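PDB 1P35: P35 from Autographa californica nucleopolyhedrovirus, which inhibits caspases and so blocks the apoptotic response of the infected insect host cell, and also suppresses host antiviral RNA interference. Local coordinates for the interface of chains A and B. Coordinates in Å, arbitrary orientation; residue numbers count along the deposited sequence, not the author numbering. Chains: chain A/B, P35.

Contact 1: the interface of chains A and B. Residues chain A 57-60, 65; chain B 78-82.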
loop_
_atom_site.group_PDB
_atom_site.type_symbol
_atom_site.label_atom_id
_atom_site.label_comp_id
_atom_site.label_asym_id
_atom_site.label_seq_id
_atom_site.Cartn_x
_atom_site.Cartn_y
_atom_site.Cartn_z
ATOM N N ARG A 57 6.334 -8.780 -16.780
ATOM C CA ARG A 57 6.760 -8.175 -15.512
ATOM C C ARG A 57 5.668 -7.171 -15.187
ATOM O O ARG A 57 5.282 -6.355 -16.033
ATOM C CB ARG A 57 8.120 -7.462 -15.663
ATOM C CG ARG A 57 8.722 -6.775 -14.376
ATOM C CD ARG A 57 8.927 -7.749 -13.220
ATOM N NE ARG A 57 9.785 -7.254 -12.129
ATOM C CZ ARG A 57 9.533 -6.224 -11.315
ATOM N NH1 ARG A 57 8.425 -5.497 -11.430
ATOM N NH2 ARG A 57 10.397 -5.934 -10.348
ATOM N N LYS A 58 5.126 -7.267 -13.977
ATOM C CA LYS A 58 4.077 -6.350 -13.558
ATOM C C LYS A 58 4.667 -5.404 -12.546
ATOM O O LYS A 58 5.729 -5.682 -11.974
ATOM C CB LYS A 58 2.892 -7.116 -12.940
ATOM C CG LYS A 58 2.464 -8.311 -13.751
ATOM C CD LYS A 58 2.165 -7.997 -15.231
ATOM C CE LYS A 58 1.062 -6.987 -15.406
ATOM N NZ LYS A 58 0.833 -6.766 -16.861
ATOM N N ASN A 59 3.956 -4.305 -12.302
ATOM C CA ASN A 59 4.415 -3.292 -11.349
ATOM C C ASN A 59 4.300 -3.865 -9.940
ATOM O O ASN A 59 3.518 -4.791 -9.716
ATOM C CB ASN A 59 3.593 -1.999 -11.538
ATOM C CG ASN A 59 2.176 -2.080 -10.958
ATOM O OD1 ASN A 59 1.998 -2.057 -9.745
ATOM N ND2 ASN A 59 1.179 -2.131 -11.821
ATOM N N ASN A 60 5.077 -3.323 -9.001
ATOM C CA ASN A 60 5.126 -3.870 -7.653
ATOM C C ASN A 60 3.820 -3.791 -6.860
ATOM O O ASN A 60 3.701 -4.367 -5.815
ATOM C CB ASN A 60 6.285 -3.212 -6.828
ATOM C CG ASN A 60 7.667 -3.379 -7.486
ATOM O OD1 ASN A 60 7.991 -4.439 -8.018
ATOM N ND2 ASN A 60 8.486 -2.335 -7.429
ATOM N N ARG A 65 -3.594 -4.427 -5.655
ATOM C CA ARG A 65 -4.699 -3.833 -6.388
ATOM C C ARG A 65 -5.681 -4.938 -6.788
ATOM O O ARG A 65 -6.876 -4.701 -6.819
ATOM C CB ARG A 65 -4.254 -3.056 -7.655
ATOM C CG ARG A 65 -3.504 -1.760 -7.395
ATOM C CD ARG A 65 -3.629 -0.781 -8.595
ATOM N NE ARG A 65 -3.069 -1.313 -9.827
ATOM C CZ ARG A 65 -1.777 -1.574 -10.006
ATOM N NH1 ARG A 65 -0.922 -1.348 -9.028
ATOM N NH2 ARG A 65 -1.341 -2.062 -11.151
ATOM N N GLU B 78 1.094 4.459 -6.746
ATOM C CA GLU B 78 2.129 4.230 -7.729
ATOM C C GLU B 78 2.169 2.915 -8.502
ATOM O O GLU B 78 1.598 1.916 -8.104
ATOM C CB GLU B 78 3.489 4.478 -7.032
ATOM C CG GLU B 78 3.478 5.792 -6.212
ATOM C CD GLU B 78 4.861 6.362 -5.858
ATOM O OE1 GLU B 78 5.827 5.573 -5.680
ATOM O OE2 GLU B 78 4.954 7.619 -5.719
ATOM N N ARG B 79 2.843 2.960 -9.638
ATOM C CA ARG B 79 3.071 1.790 -10.480
ATOM C C ARG B 79 4.595 1.854 -10.689
ATOM O O ARG B 79 5.114 2.573 -11.550
ATOM C CB ARG B 79 2.308 1.911 -11.815
ATOM C CG ARG B 79 0.779 1.649 -11.714
ATOM C CD ARG B 79 0.121 2.084 -13.021
ATOM N NE ARG B 79 0.564 1.283 -14.154
ATOM C CZ ARG B 79 -0.031 0.175 -14.586
ATOM N NH1 ARG B 79 -1.120 -0.291 -13.981
ATOM N NH2 ARG B 79 0.468 -0.469 -15.631
ATOM N N ASP B 80 5.315 1.138 -9.855
ATOM C CA ASP B 80 6.775 1.153 -9.924
ATOM C C ASP B 80 7.267 -0.178 -10.454
ATOM O O ASP B 80 6.825 -1.214 -10.017
ATOM C CB ASP B 80 7.314 1.373 -8.522
ATOM C CG ASP B 80 8.806 1.586 -8.496
ATOM O OD1 ASP B 80 9.513 0.860 -9.191
ATOM O OD2 ASP B 80 9.254 2.461 -7.732
ATOM N N TYR B 81 8.169 -0.174 -11.428
ATOM C CA TYR B 81 8.655 -1.446 -11.905
ATOM C C TYR B 81 10.086 -1.735 -11.487
ATOM O O TYR B 81 10.707 -2.623 -12.054
ATOM C CB TYR B 81 8.555 -1.551 -13.425
ATOM C CG TYR B 81 7.134 -1.575 -13.956
ATOM C CD1 TYR B 81 6.408 -0.399 -14.077
ATOM C CD2 TYR B 81 6.545 -2.761 -14.410
ATOM C CE1 TYR B 81 5.151 -0.387 -14.645
ATOM C CE2 TYR B 81 5.274 -2.753 -14.988
ATOM C CZ TYR B 81 4.593 -1.548 -15.101
ATOM O OH TYR B 81 3.367 -1.443 -15.714
ATOM N N SER B 82 10.591 -1.010 -10.491
ATOM C CA SER B 82 11.977 -1.161 -10.008
ATOM C C SER B 82 12.279 -2.506 -9.341
ATOM O O SER B 82 11.372 -3.220 -8.931
ATOM C CB SER B 82 12.304 -0.068 -8.987
ATOM O OG SER B 82 11.943 1.230 -9.457
#
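Loop-against-loop packing in P35 copies shows how a small amide residue can be clamped between an aromatic ring and an arginine. Residues 57-60 of chain A lie along residues 78-82 of chain B, and A:Asn59 buries most surface here, followed by B:Tyr81 and B:Arg79. The methylene CB of A:Asn59 sits over the centre of one face of the B:Tyr81 ring, 3.8 Å from its centroid, a CH-pi contact. Its CG occupies the crowded position between the backbone N and the carbonyl carbon (chi1 76°), which sends the amide on toward B:Arg79. There ND2 of A:Asn59 lies 3.7 Å from NH1 of B:Arg79, over one guanidinium face toward its rim, with the two planes 54° apart. The other end of the amide is fixed within chain A: NH1 of A:Arg65, from helix 62-74, donates to OD1 of A:Asn59 at 3.1 Å, nearly straight, in both planes and on a carbonyl lone pair. A:Arg65 NH2 then comes within 3.3 Å of B:Arg79 NH1, a meeting of like charges that probably adds little stability. Next along the chain, the backbone N of A:Asn60 donates 2.9 Å to B:Asp80 O, almost along the C=O axis. B:Asp80 turns its carboxylate back onto its own chain, where OD1 accepts from both N and OG of B:Ser82, which should stiffen this stretch of loop. The poorly ordered A:Arg57 reaches B:Ser82 O from above the carbonyl plane, NH2 lying 3.2 Å away. The patch helps hold two P35 molecules together in the deposited assembly, although the structure alone does not show that this pairing is used when caspases are inhibited.

Contact 2: the interface of chains A and B. Residues chain A 94-96; chain B 84-88.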
loop_
_atom_site.group_PDB
_atom_site.type_symbol
_atom_site.label_atom_id
_atom_site.label_comp_id
_atom_site.label_asym_id
_atom_site.label_seq_id
_atom_site.Cartn_x
_atom_site.Cartn_y
_atom_site.Cartn_z
ATOM N N TYR A 94 8.862 -5.229 3.246
ATOM C CA TYR A 94 10.279 -5.417 3.343
ATOM C C TYR A 94 10.819 -6.554 2.498
ATOM O O TYR A 94 11.900 -6.458 1.943
ATOM C CB TYR A 94 10.653 -5.619 4.809
ATOM C CG TYR A 94 12.014 -6.228 4.996
ATOM C CD1 TYR A 94 12.191 -7.608 4.993
ATOM C CD2 TYR A 94 13.141 -5.421 5.098
ATOM C CE1 TYR A 94 13.468 -8.174 5.085
ATOM C CE2 TYR A 94 14.416 -5.970 5.189
ATOM C CZ TYR A 94 14.576 -7.338 5.179
ATOM O OH TYR A 94 15.850 -7.856 5.240
ATOM N N PHE A 95 10.078 -7.640 2.401
ATOM C CA PHE A 95 10.586 -8.759 1.635
ATOM C C PHE A 95 10.312 -8.555 0.145
ATOM O O PHE A 95 9.171 -8.282 -0.249
ATOM C CB PHE A 95 9.947 -10.067 2.110
ATOM C CG PHE A 95 10.129 -10.365 3.579
ATOM C CD1 PHE A 95 11.279 -11.012 4.036
ATOM C CD2 PHE A 95 9.082 -10.139 4.487
ATOM C CE1 PHE A 95 11.391 -11.456 5.364
ATOM C CE2 PHE A 95 9.171 -10.578 5.827
ATOM C CZ PHE A 95 10.334 -11.244 6.260
ATOM N N LYS A 96 11.344 -8.675 -0.690
ATOM C CA LYS A 96 11.116 -8.492 -2.118
ATOM C C LYS A 96 10.415 -9.707 -2.721
ATOM O O LYS A 96 10.600 -10.829 -2.263
ATOM C CB LYS A 96 12.428 -8.273 -2.887
ATOM C CG LYS A 96 13.369 -9.485 -2.924
ATOM C CD LYS A 96 14.557 -9.239 -3.878
ATOM C CE LYS A 96 15.769 -10.118 -3.520
ATOM N NZ LYS A 96 15.473 -11.576 -3.462
ATOM N N GLN B 84 13.964 -3.443 -6.231
ATOM C CA GLN B 84 14.559 -2.980 -4.984
ATOM C C GLN B 84 14.735 -4.176 -4.054
ATOM O O GLN B 84 13.768 -4.896 -3.757
ATOM C CB GLN B 84 13.666 -1.885 -4.393
ATOM C CG GLN B 84 13.462 -0.744 -5.411
ATOM C CD GLN B 84 12.240 0.116 -5.117
ATOM O OE1 GLN B 84 11.285 -0.359 -4.480
ATOM N NE2 GLN B 84 12.236 1.370 -5.619
ATOM N N MET B 85 15.979 -4.404 -3.621
ATOM C CA MET B 85 16.287 -5.547 -2.747
ATOM C C MET B 85 15.530 -5.558 -1.404
ATOM O O MET B 85 14.476 -4.908 -1.243
ATOM C CB MET B 85 17.821 -5.669 -2.504
ATOM C CG MET B 85 18.571 -4.457 -1.865
ATOM S SD MET B 85 18.944 -3.004 -2.953
ATOM C CE MET B 85 20.073 -1.991 -1.852
ATOM N N ASP B 86 16.056 -6.337 -0.458
ATOM C CA ASP B 86 15.481 -6.456 0.884
ATOM C C ASP B 86 16.076 -5.364 1.810
ATOM O O ASP B 86 17.291 -5.385 2.108
ATOM C CB ASP B 86 15.753 -7.870 1.480
ATOM C CG ASP B 86 14.576 -8.869 1.280
ATOM O OD1 ASP B 86 14.252 -9.241 0.126
ATOM O OD2 ASP B 86 13.977 -9.297 2.301
ATOM N N GLY B 87 15.211 -4.424 2.229
ATOM C CA GLY B 87 15.568 -3.319 3.125
ATOM C C GLY B 87 16.983 -2.733 3.221
ATOM O O GLY B 87 17.451 -2.050 2.291
ATOM N N PHE B 88 17.665 -2.978 4.347
ATOM C CA PHE B 88 19.024 -2.445 4.565
ATOM C C PHE B 88 20.092 -2.882 3.527
ATOM O O PHE B 88 20.159 -4.062 3.144
ATOM C CB PHE B 88 19.515 -2.795 6.010
#
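B:Asp86 of P35 shows how one carboxylate can divide its two oxygens between an aromatic residue and a backbone N-H. It closes the DQMD sequence of the reactive-site loop, where it is the P1 residue after which caspases cut, with B:Gly87 following. Here, however, it is received by A:Tyr94, A:Phe95 and A:Lys96 of the other copy, and it buries more surface than any other residue of the patch. The B:Asp86 side chain crosses that of A:Tyr94 at about a right angle, its carboxylate standing almost perpendicular to the ring (89° between planes). OD2 lies to one face of the ring, just outside its rim near CE1, while the methylene CB of B:Asp86 lies 3.9 Å from CZ of A:Tyr94. Along the same face but at the other edge, CE2 of A:Tyr94 packs 3.6 Å from CA of B:Gly87, so the phenol spans the P1 residue and its successor. A:Tyr94 has CG anti to its backbone N, and its CD1 lies 3.6 Å above the A:Phe95 ring plane, toward the rim; edge against face, the two rings brace each other. A:Phe95 also approaches OD2 of B:Asp86 obliquely, its CD1 at 3.6 Å.

The other oxygen, OD1, is taken by A:Lys96. Its chain begins in the crowded position between backbone N and carbonyl carbon (chi1 67°), crosses B:Asp86 at about a right angle, and bends at its last torsion. NZ of A:Lys96 stays 4.5 Å from OD1 of B:Asp86, not a salt bridge, though its charge may still favour an ionised carboxylate. What does grip the carboxylate is backbone: the N of A:Lys96 donates 3.1 Å to OD1 of B:Asp86 in a nearly straight hydrogen bond, arriving from above the carboxylate plane, 50° out of it.

Contact 1 and contact 2 belong to one interface, their C-alpha centres about 15 Å apart, and share no residues. On chain B they are nearly continuous, with residues 78-82 and 84-88 following each other along the reactive-site loop. On chain A they draw on separate stretches, one leading into helix 62-74 and the other just before strand 98-99. One copy thus holds an extended run of its neighbour's loop at two points. The whole interface is not an exact two-fold, and the association may be one of crystal packing; as modelled, it partly covers the caspase cleavage site.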